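Local coordinates for acetohydroxyacid synthase small subunit Related (Bacteroides thetaiotaomicron, PDB 2F06) that probably serves a regulatory role as a protein of paired ACT domains, which may bind small molecules such as amino acids, at the interface of chains A and B and the interface of chains A and C. Sequence-based numbering; all coordinates share one arbitrary frame. Chains: chain A/B/C, conserved hypothetical protein.

Contact 1: the interface of chains A and B. Residues chain A 12, 68, 70; chain B 12, 14, 68.
Strand 5-13 of chain A, with the loop at A:Ala68 and the start of strand 69-80, meets strand 6-13 of chain B, its following loop at B:Glu14 and the loop at B:Ala68. This patch lies close to the two-fold of the interface between two ACT-domain chains, and its middle is the pair A:Phe12 and B:Phe12. The two side chains slide past each other in opposite directions, and each lays its CB over the face of the other's ring: B:Phe12 CB sits 3.9 Å from the centroid of the A:Phe12 ring, in a CH-pi contact returned by the other chain. Both rings get there with CG turned away from the backbone N (chi1 177° in A:Phe12). The two alanine methyls close the patch on one flank, A:Ala68 CB standing 3.9 Å from B:Ala68 CB. B:Ala68 CB also touches the A:Phe12 ring at CD2. On the other flank A:Asn70 comes at B:Phe12 from the opposite direction, its amide plane only 21° from that of the ring and A:Asn70 CG lying 3.9 Å from B:Phe12 CZ at the far end of the ring. The side chain of B:Glu14 crosses that of A:Asn70 at about a right angle, its CB 4.1 Å from A:Asn70 CG.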
loop_
_atom_site.group_PDB
_atom_site.type_symbol
_atom_site.label_atom_id
_atom_site.label_comp_id
_atom_site.label_asym_id
_atom_site.label_seq_id
_atom_site.Cartn_x
_atom_site.Cartn_y
_atom_site.Cartn_z
ATOM N N PHE A 12 5.556 -1.126 12.090
ATOM C CA PHE A 12 6.383 -0.739 10.933
ATOM C C PHE A 12 7.589 -1.683 10.853
ATOM O O PHE A 12 8.368 -1.763 11.780
ATOM C CB PHE A 12 6.790 0.724 11.034
ATOM C CG PHE A 12 7.734 1.225 9.911
ATOM C CD1 PHE A 12 7.294 1.302 8.566
ATOM C CD2 PHE A 12 9.044 1.659 10.228
ATOM C CE1 PHE A 12 8.146 1.811 7.550
ATOM C CE2 PHE A 12 9.908 2.154 9.260
ATOM C CZ PHE A 12 9.453 2.227 7.896
ATOM N N ALA A 68 8.505 0.772 15.862
ATOM C CA ALA A 68 7.477 1.763 15.700
ATOM C C ALA A 68 6.109 1.034 15.625
ATOM O O ALA A 68 5.869 0.270 14.717
ATOM C CB ALA A 68 7.737 2.583 14.427
ATOM N N ASN A 70 1.698 1.453 16.402
ATOM C CA ASN A 70 0.563 2.343 16.628
ATOM C C ASN A 70 -0.584 1.423 16.935
ATOM O O ASN A 70 -0.551 0.276 16.504
ATOM C CB ASN A 70 0.253 3.101 15.344
ATOM C CG ASN A 70 1.294 4.134 15.011
ATOM O OD1 ASN A 70 1.944 4.717 15.872
ATOM N ND2 ASN A 70 1.400 4.434 13.722
ATOM N N PHE B 12 8.131 6.634 8.259
ATOM C CA PHE B 12 6.853 6.239 8.838
ATOM C C PHE B 12 6.068 7.465 9.371
ATOM O O PHE B 12 6.535 8.194 10.234
ATOM C CB PHE B 12 7.104 5.166 9.903
ATOM C CG PHE B 12 5.841 4.629 10.569
ATOM C CD1 PHE B 12 4.865 3.946 9.829
ATOM C CD2 PHE B 12 5.681 4.725 11.961
ATOM C CE1 PHE B 12 3.703 3.435 10.454
ATOM C CE2 PHE B 12 4.551 4.223 12.600
ATOM C CZ PHE B 12 3.545 3.573 11.845
ATOM N N GLU B 14 2.893 8.398 11.143
ATOM C CA GLU B 14 2.036 7.604 11.953
ATOM C C GLU B 14 0.667 8.162 12.260
ATOM O O GLU B 14 -0.184 7.413 12.778
ATOM C CB GLU B 14 2.648 7.587 13.351
ATOM C CG GLU B 14 4.150 7.571 13.378
ATOM C CD GLU B 14 4.672 7.697 14.825
ATOM O OE1 GLU B 14 5.944 7.778 14.949
ATOM O OE2 GLU B 14 3.784 7.716 15.785
ATOM N N ALA B 68 10.667 6.876 12.732
ATOM C CA ALA B 68 11.236 5.658 12.163
ATOM C C ALA B 68 11.582 5.990 10.704
ATOM O O ALA B 68 10.679 6.380 9.910
ATOM C CB ALA B 68 10.251 4.545 12.259
#

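Contact 2: the interface of chains A and C. Residues chain A 16, 20-21, 24, 39; chain C 90, 100, 103.
A chi1 of 168° carries CG of A:Leu20 away from its backbone N, aiming both methyls out of helix 19-29 of this ACT-domain protein at chain C. C:Met103, a selenomethionine, sets its CG between the backbone N and the carbonyl carbon (chi1 85°), and from there the chain runs extended. The two side chains therefore meet tip to tip, A:Leu20 CD1 lying 3.7 Å from C:Met103 CE. This two-fold interface sets the first helix of chain A against helix 85-95 and strand 102-108 of chain C. C:Leu90, on that helix, crosses A:Leu20 at about a right angle; its CD1 is 3.7 Å from A:Leu20 CD2. The same A:Leu20 methyl also rests on C:Ile100 CG1, at 3.8 Å, so one leucine is gripped from several directions by aliphatic groups. One turn further along, A:Thr24 adds CG2, 3.8 Å from C:Leu90 CD1. Its OG1 is turned back to its own helix and gives a 2.8 Å hydrogen bond to A:Thr21 O, which fixes the rotation that leaves the methyl facing chain C. Away from the helices the backbones join directly: A:Ile39 N, in strand 34-41, gives a hydrogen bond of 3.0 Å to C:Met103 O. A:Ile39 CD1 brushes C:Met103 CG at 4.2 Å.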
loop_
_atom_site.group_PDB
_atom_site.type_symbol
_atom_site.label_atom_id
_atom_site.label_comp_id
_atom_site.label_asym_id
_atom_site.label_seq_id
_atom_site.Cartn_x
_atom_site.Cartn_y
_atom_site.Cartn_z
ATOM N N LYS A 16 13.412 -6.026 5.317
ATOM C CA LYS A 16 12.433 -7.001 4.656
ATOM C C LYS A 16 12.650 -8.488 5.069
ATOM O O LYS A 16 11.947 -9.365 4.547
ATOM C CB LYS A 16 12.487 -6.948 3.113
ATOM C CG LYS A 16 11.461 -6.038 2.387
ATOM C CD LYS A 16 10.162 -6.760 1.916
ATOM C CE LYS A 16 8.963 -5.752 1.822
ATOM N NZ LYS A 16 7.687 -6.257 1.211
ATOM N N LEU A 20 10.611 -9.005 10.660
ATOM C CA LEU A 20 9.349 -9.682 10.987
ATOM C C LEU A 20 9.602 -10.856 11.993
ATOM O O LEU A 20 8.801 -11.096 12.926
ATOM C CB LEU A 20 8.617 -10.147 9.719
ATOM C CG LEU A 20 7.452 -11.103 10.001
ATOM C CD1 LEU A 20 6.165 -10.466 10.718
ATOM C CD2 LEU A 20 7.163 -11.840 8.672
ATOM N N THR A 21 10.709 -11.556 11.793
ATOM C CA THR A 21 11.048 -12.643 12.695
ATOM C C THR A 21 11.331 -12.133 14.116
ATOM O O THR A 21 10.732 -12.628 15.091
ATOM C CB THR A 21 12.222 -13.460 12.161
ATOM O OG1 THR A 21 11.854 -13.911 10.869
ATOM C CG2 THR A 21 12.512 -14.660 13.046
ATOM N N THR A 24 8.079 -11.224 15.852
ATOM C CA THR A 24 7.339 -12.393 16.372
ATOM C C THR A 24 8.082 -13.015 17.551
ATOM O O THR A 24 7.440 -13.605 18.440
ATOM C CB THR A 24 7.066 -13.476 15.300
ATOM O OG1 THR A 24 8.294 -13.840 14.661
ATOM C CG2 THR A 24 5.980 -12.925 14.254
ATOM N N ILE A 39 -0.309 -8.641 6.756
ATOM C CA ILE A 39 0.696 -7.652 6.474
ATOM C C ILE A 39 0.197 -6.775 5.332
ATOM O O ILE A 39 -0.157 -7.272 4.267
ATOM C CB ILE A 39 2.005 -8.311 6.069
ATOM C CG1 ILE A 39 2.520 -9.091 7.252
ATOM C CG2 ILE A 39 2.965 -7.268 5.529
ATOM C CD1 ILE A 39 3.892 -9.609 7.077
ATOM N N LEU C 90 9.160 -18.765 10.844
ATOM C CA LEU C 90 9.698 -17.634 10.117
ATOM C C LEU C 90 11.224 -17.662 10.269
ATOM O O LEU C 90 11.980 -17.198 9.408
ATOM C CB LEU C 90 9.090 -16.354 10.715
ATOM C CG LEU C 90 7.594 -16.016 10.505
ATOM C CD1 LEU C 90 7.212 -14.671 11.128
ATOM C CD2 LEU C 90 7.226 -15.990 9.103
ATOM N N ILE C 100 9.345 -13.175 3.617
ATOM C CA ILE C 100 7.893 -13.078 3.426
ATOM C C ILE C 100 7.591 -11.778 2.675
ATOM O O ILE C 100 8.028 -10.740 3.160
ATOM C CB ILE C 100 7.214 -13.048 4.841
ATOM C CG1 ILE C 100 7.681 -14.227 5.754
ATOM C CG2 ILE C 100 5.717 -12.946 4.732
ATOM C CD1 ILE C 100 7.015 -15.624 5.468
HETATM N N MSE C 103 1.791 -11.954 4.193
HETATM C CA MSE C 103 1.083 -13.119 4.748
HETATM C C MSE C 103 -0.143 -12.599 5.425
HETATM O O MSE C 103 -0.194 -11.413 5.714
HETATM C CB MSE C 103 1.977 -13.875 5.769
HETATM C CG MSE C 103 1.950 -13.330 7.207
HETATM SE SE MSE C 103 3.283 -14.367 8.206
HETATM C CE MSE C 103 3.773 -13.101 9.680
#

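Contact 3: the interface of chains A and B. Residues chain A 8, 10, 49, 72, 102; chain B 42-44.
Hydrogen bonding joins A:Tyr102 to B:Asp44 at this interface between ACT-domain chains: the phenol OH of A:Tyr102 gives a 2.8 Å hydrogen bond to the syn lone pair of B:Asp44 OD2, on the side of the other oxygen. The ring and carboxylate planes stand 73° apart. B:Asp44 lies in the turn between strands 34-41 and 46-52 and pushes into chain A. The same phenol OH is also 2.8 Å from A:Gln8 OE1, so its one proton is probably shared or alternates between the two acceptors. Within chain B, the backbone N of B:Asp44 bonds to B:Asn42 OD1 at 2.7 Å, which probably stiffens the turn. The ionic link is long, A:Arg49 NH2 standing 3.9 Å from B:Asp44 OD2. A water bound by A:Arg49 NE at 2.9 Å and A:Ser10 OG at 2.6 Å lies between the charged groups; its link to B:Asp44 OD2 is too short to trust. Flat groups pack as well. Within chain A, A:Tyr102 CE1 lies over the centre of the A:Arg49 guanidinium, 3.6 Å above its plane, and the guanidinium turns its edge to B:Asn42 OD1 across the interface. The non-polar touch is B:Ala43 CB at the edge of the tyrosine ring, 4.0 Å from A:Tyr102 CD1.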
loop_
_atom_site.group_PDB
_atom_site.type_symbol
_atom_site.label_atom_id
_atom_site.label_comp_id
_atom_site.label_asym_id
_atom_site.label_seq_id
_atom_site.Cartn_x
_atom_site.Cartn_y
_atom_site.Cartn_z
ATOM N N GLN A 8 -5.965 -2.955 17.548
ATOM C CA GLN A 8 -5.099 -3.600 16.608
ATOM C C GLN A 8 -3.716 -2.958 16.649
ATOM O O GLN A 8 -3.575 -1.738 16.638
ATOM C CB GLN A 8 -5.688 -3.472 15.229
ATOM C CG GLN A 8 -4.816 -4.017 14.127
ATOM C CD GLN A 8 -5.301 -3.524 12.773
ATOM O OE1 GLN A 8 -4.963 -2.415 12.341
ATOM N NE2 GLN A 8 -6.101 -4.329 12.116
ATOM N N SER A 10 -0.433 -1.889 14.746
ATOM C CA SER A 10 0.217 -1.681 13.477
ATOM C C SER A 10 1.686 -1.467 13.706
ATOM O O SER A 10 2.059 -0.456 14.293
ATOM C CB SER A 10 -0.386 -0.465 12.761
ATOM O OG SER A 10 -1.652 -0.878 12.257
ATOM N N ARG A 49 -0.183 -5.640 10.604
ATOM C CA ARG A 49 -1.399 -5.429 11.346
ATOM C C ARG A 49 -1.732 -6.683 12.134
ATOM O O ARG A 49 -1.712 -7.788 11.583
ATOM C CB ARG A 49 -2.484 -5.177 10.361
ATOM C CG ARG A 49 -2.436 -3.840 9.841
ATOM C CD ARG A 49 -3.593 -3.668 8.749
ATOM N NE ARG A 49 -3.469 -2.283 8.273
ATOM C CZ ARG A 49 -3.829 -1.879 7.071
ATOM N NH1 ARG A 49 -4.412 -2.744 6.184
ATOM N NH2 ARG A 49 -3.628 -0.606 6.795
ATOM N N THR A 72 -4.763 0.911 16.501
ATOM C CA THR A 72 -5.952 1.340 15.729
ATOM C C THR A 72 -7.153 0.607 16.298
ATOM O O THR A 72 -7.001 -0.529 16.733
ATOM C CB THR A 72 -5.787 0.934 14.231
ATOM O OG1 THR A 72 -4.578 1.493 13.751
ATOM C CG2 THR A 72 -6.995 1.412 13.292
ATOM N N TYR A 102 -10.428 -1.282 5.493
ATOM C CA TYR A 102 -9.874 -2.633 5.242
ATOM C C TYR A 102 -10.506 -3.633 6.197
ATOM O O TYR A 102 -11.199 -3.271 7.194
ATOM C CB TYR A 102 -8.332 -2.708 5.377
ATOM C CG TYR A 102 -7.826 -2.174 6.708
ATOM C CD1 TYR A 102 -7.520 -0.792 6.885
ATOM C CD2 TYR A 102 -7.661 -3.038 7.802
ATOM C CE1 TYR A 102 -7.015 -0.308 8.166
ATOM C CE2 TYR A 102 -7.190 -2.593 8.991
ATOM C CZ TYR A 102 -6.881 -1.237 9.192
ATOM O OH TYR A 102 -6.454 -0.901 10.467
ATOM N N ASN B 42 -1.677 3.869 3.244
ATOM C CA ASN B 42 -2.747 2.928 3.449
ATOM C C ASN B 42 -3.861 3.715 4.178
ATOM O O ASN B 42 -3.726 4.930 4.325
ATOM C CB ASN B 42 -2.225 1.714 4.239
ATOM C CG ASN B 42 -1.728 2.092 5.624
ATOM O OD1 ASN B 42 -2.465 2.728 6.392
ATOM N ND2 ASN B 42 -0.461 1.703 5.965
ATOM N N ALA B 43 -4.931 3.077 4.614
ATOM C CA ALA B 43 -6.023 3.816 5.283
ATOM C C ALA B 43 -5.642 4.509 6.645
ATOM O O ALA B 43 -6.352 5.444 7.088
ATOM C CB ALA B 43 -7.247 2.925 5.499
ATOM N N ASP B 44 -4.627 4.010 7.319
ATOM C CA ASP B 44 -4.331 4.490 8.658
ATOM C C ASP B 44 -3.179 5.481 8.637
ATOM O O ASP B 44 -3.207 6.472 9.366
ATOM C CB ASP B 44 -3.949 3.358 9.641
ATOM C CG ASP B 44 -5.033 2.332 9.849
ATOM O OD1 ASP B 44 -6.251 2.645 9.852
ATOM O OD2 ASP B 44 -4.657 1.154 10.085
HETATM O O HOH W 1 -2.602 -0.080 9.917
#

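Contact 4: the interface of chains A and B. Residues chain A 10, 12, 47, 49, 70; chain B 12, 42, 45, 47.
B:Phe45 drives the outer end of its ring into chain A, where A:Ile47 meets it from the opposite direction. The packing is tight: A:Ile47 CG1 is 3.3 Å from B:Phe45 CE1, and the other branch, A:Ile47 CG2, is 3.5 Å from B:Phe45 CZ. A:Ile47 CB and A:Ser10 OG lie at the edge of the ring, in its plane, with A:Ser10 CB 3.8 Å from B:Phe45 CE2. Beside it B:Ile47 reaches over to chain A with its terminal methyl, CD1, 3.9 Å from A:Phe12 CE1, next to the phenylalanine pair at the two-fold.

One shell out, residues of chain B hold the B:Phe45 ring from both faces. B:Phe12 CE1 lies over one face, toward the rim. B:Asn42 OD1 is 4.0 Å above the other, over the centre. That oxygen also takes a hydrogen bond of 2.9 Å from B:Phe45 N, the donor 36° out of the carbonyl plane. The bond ties the backbone to the amide under the ring, while a chi1 of 47°, placing CG between the backbone N and the carbonyl carbon, turns the ring back over it. In the ACT fold, B:Phe45 ends the turn between strands 34-41 and 46-52 of chain B, and its ring lands on the sheet of chain A across neighbouring strands 5-13 and 46-52.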
loop_
_atom_site.group_PDB
_atom_site.type_symbol
_atom_site.label_atom_id
_atom_site.label_comp_id
_atom_site.label_asym_id
_atom_site.label_seq_id
_atom_site.Cartn_x
_atom_site.Cartn_y
_atom_site.Cartn_z
ATOM N N SER A 10 -0.433 -1.889 14.746
ATOM C CA SER A 10 0.217 -1.681 13.477
ATOM C C SER A 10 1.686 -1.467 13.706
ATOM O O SER A 10 2.059 -0.456 14.293
ATOM C CB SER A 10 -0.386 -0.465 12.761
ATOM O OG SER A 10 -1.652 -0.878 12.257
ATOM N N PHE A 12 5.556 -1.126 12.090
ATOM C CA PHE A 12 6.383 -0.739 10.933
ATOM C C PHE A 12 7.589 -1.683 10.853
ATOM O O PHE A 12 8.368 -1.763 11.780
ATOM C CB PHE A 12 6.790 0.724 11.034
ATOM C CG PHE A 12 7.734 1.225 9.911
ATOM C CD1 PHE A 12 7.294 1.302 8.566
ATOM C CD2 PHE A 12 9.044 1.659 10.228
ATOM C CE1 PHE A 12 8.146 1.811 7.550
ATOM C CE2 PHE A 12 9.908 2.154 9.260
ATOM C CZ PHE A 12 9.453 2.227 7.896
ATOM N N ILE A 47 3.763 -3.256 6.789
ATOM C CA ILE A 47 3.186 -3.004 8.051
ATOM C C ILE A 47 2.437 -4.252 8.537
ATOM O O ILE A 47 1.429 -4.687 7.890
ATOM C CB ILE A 47 2.251 -1.782 8.048
ATOM C CG1 ILE A 47 3.056 -0.479 8.325
ATOM C CG2 ILE A 47 1.359 -1.849 9.259
ATOM C CD1 ILE A 47 4.021 -0.026 7.260
ATOM N N ARG A 49 -0.183 -5.640 10.604
ATOM C CA ARG A 49 -1.399 -5.429 11.346
ATOM C C ARG A 49 -1.732 -6.683 12.134
ATOM O O ARG A 49 -1.712 -7.788 11.583
ATOM C CB ARG A 49 -2.484 -5.177 10.361
ATOM C CG ARG A 49 -2.436 -3.840 9.841
ATOM C CD ARG A 49 -3.593 -3.668 8.749
ATOM N NE ARG A 49 -3.469 -2.283 8.273
ATOM C CZ ARG A 49 -3.829 -1.879 7.071
ATOM N NH1 ARG A 49 -4.412 -2.744 6.184
ATOM N NH2 ARG A 49 -3.628 -0.606 6.795
ATOM N N ASN A 70 1.698 1.453 16.402
ATOM C CA ASN A 70 0.563 2.343 16.628
ATOM C C ASN A 70 -0.584 1.423 16.935
ATOM O O ASN A 70 -0.551 0.276 16.504
ATOM C CB ASN A 70 0.253 3.101 15.344
ATOM C CG ASN A 70 1.294 4.134 15.011
ATOM O OD1 ASN A 70 1.944 4.717 15.872
ATOM N ND2 ASN A 70 1.400 4.434 13.722
ATOM N N PHE B 12 8.131 6.634 8.259
ATOM C CA PHE B 12 6.853 6.239 8.838
ATOM C C PHE B 12 6.068 7.465 9.371
ATOM O O PHE B 12 6.535 8.194 10.234
ATOM C CB PHE B 12 7.104 5.166 9.903
ATOM C CG PHE B 12 5.841 4.629 10.569
ATOM C CD1 PHE B 12 4.865 3.946 9.829
ATOM C CD2 PHE B 12 5.681 4.725 11.961
ATOM C CE1 PHE B 12 3.703 3.435 10.454
ATOM C CE2 PHE B 12 4.551 4.223 12.600
ATOM C CZ PHE B 12 3.545 3.573 11.845
ATOM N N ASN B 42 -1.677 3.869 3.244
ATOM C CA ASN B 42 -2.747 2.928 3.449
ATOM C C ASN B 42 -3.861 3.715 4.178
ATOM O O ASN B 42 -3.726 4.930 4.325
ATOM C CB ASN B 42 -2.225 1.714 4.239
ATOM C CG ASN B 42 -1.728 2.092 5.624
ATOM O OD1 ASN B 42 -2.465 2.728 6.392
ATOM N ND2 ASN B 42 -0.461 1.703 5.965
ATOM N N PHE B 45 -2.120 5.188 7.881
ATOM C CA PHE B 45 -0.924 6.053 7.895
ATOM C C PHE B 45 -0.192 5.945 6.552
ATOM O O PHE B 45 -0.540 5.097 5.702
ATOM C CB PHE B 45 -0.005 5.712 9.081
ATOM C CG PHE B 45 0.218 4.285 9.206
ATOM C CD1 PHE B 45 1.154 3.668 8.388
ATOM C CD2 PHE B 45 -0.582 3.533 10.020
ATOM C CE1 PHE B 45 1.311 2.315 8.409
ATOM C CE2 PHE B 45 -0.449 2.190 10.052
ATOM C CZ PHE B 45 0.510 1.568 9.240
ATOM N N ILE B 47 3.759 6.451 4.425
ATOM C CA ILE B 47 5.198 6.466 4.328
ATOM C C ILE B 47 5.624 7.577 3.367
ATOM O O ILE B 47 5.270 7.533 2.184
ATOM C CB ILE B 47 5.631 5.147 3.701
ATOM C CG1 ILE B 47 4.939 3.972 4.440
ATOM C CG2 ILE B 47 7.206 5.080 3.628
ATOM C CD1 ILE B 47 5.236 3.893 5.939
#

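Contacts 1, 3 and 4 are stretches of one A-B interface. Contacts 1 and 4 are centred about 6 Å apart by their C-alpha atoms and share A:Phe12, A:Asn70 and B:Phe12; contacts 3 and 4, about 7 Å apart, share A:Ser10, A:Arg49 and B:Asn42. The series thus runs from the hydrophobic pair near the two-fold to the polar cluster of contact 3, about 11 Å from contact 1. Contact 2 belongs to the separate A-C interface, about 16 Å from contact 1. Strand 102-108 serves both interfaces. Chain A therefore holds two partners at once, consistent with the four-chain deposited assembly, though the structure alone does not prove that it is biological.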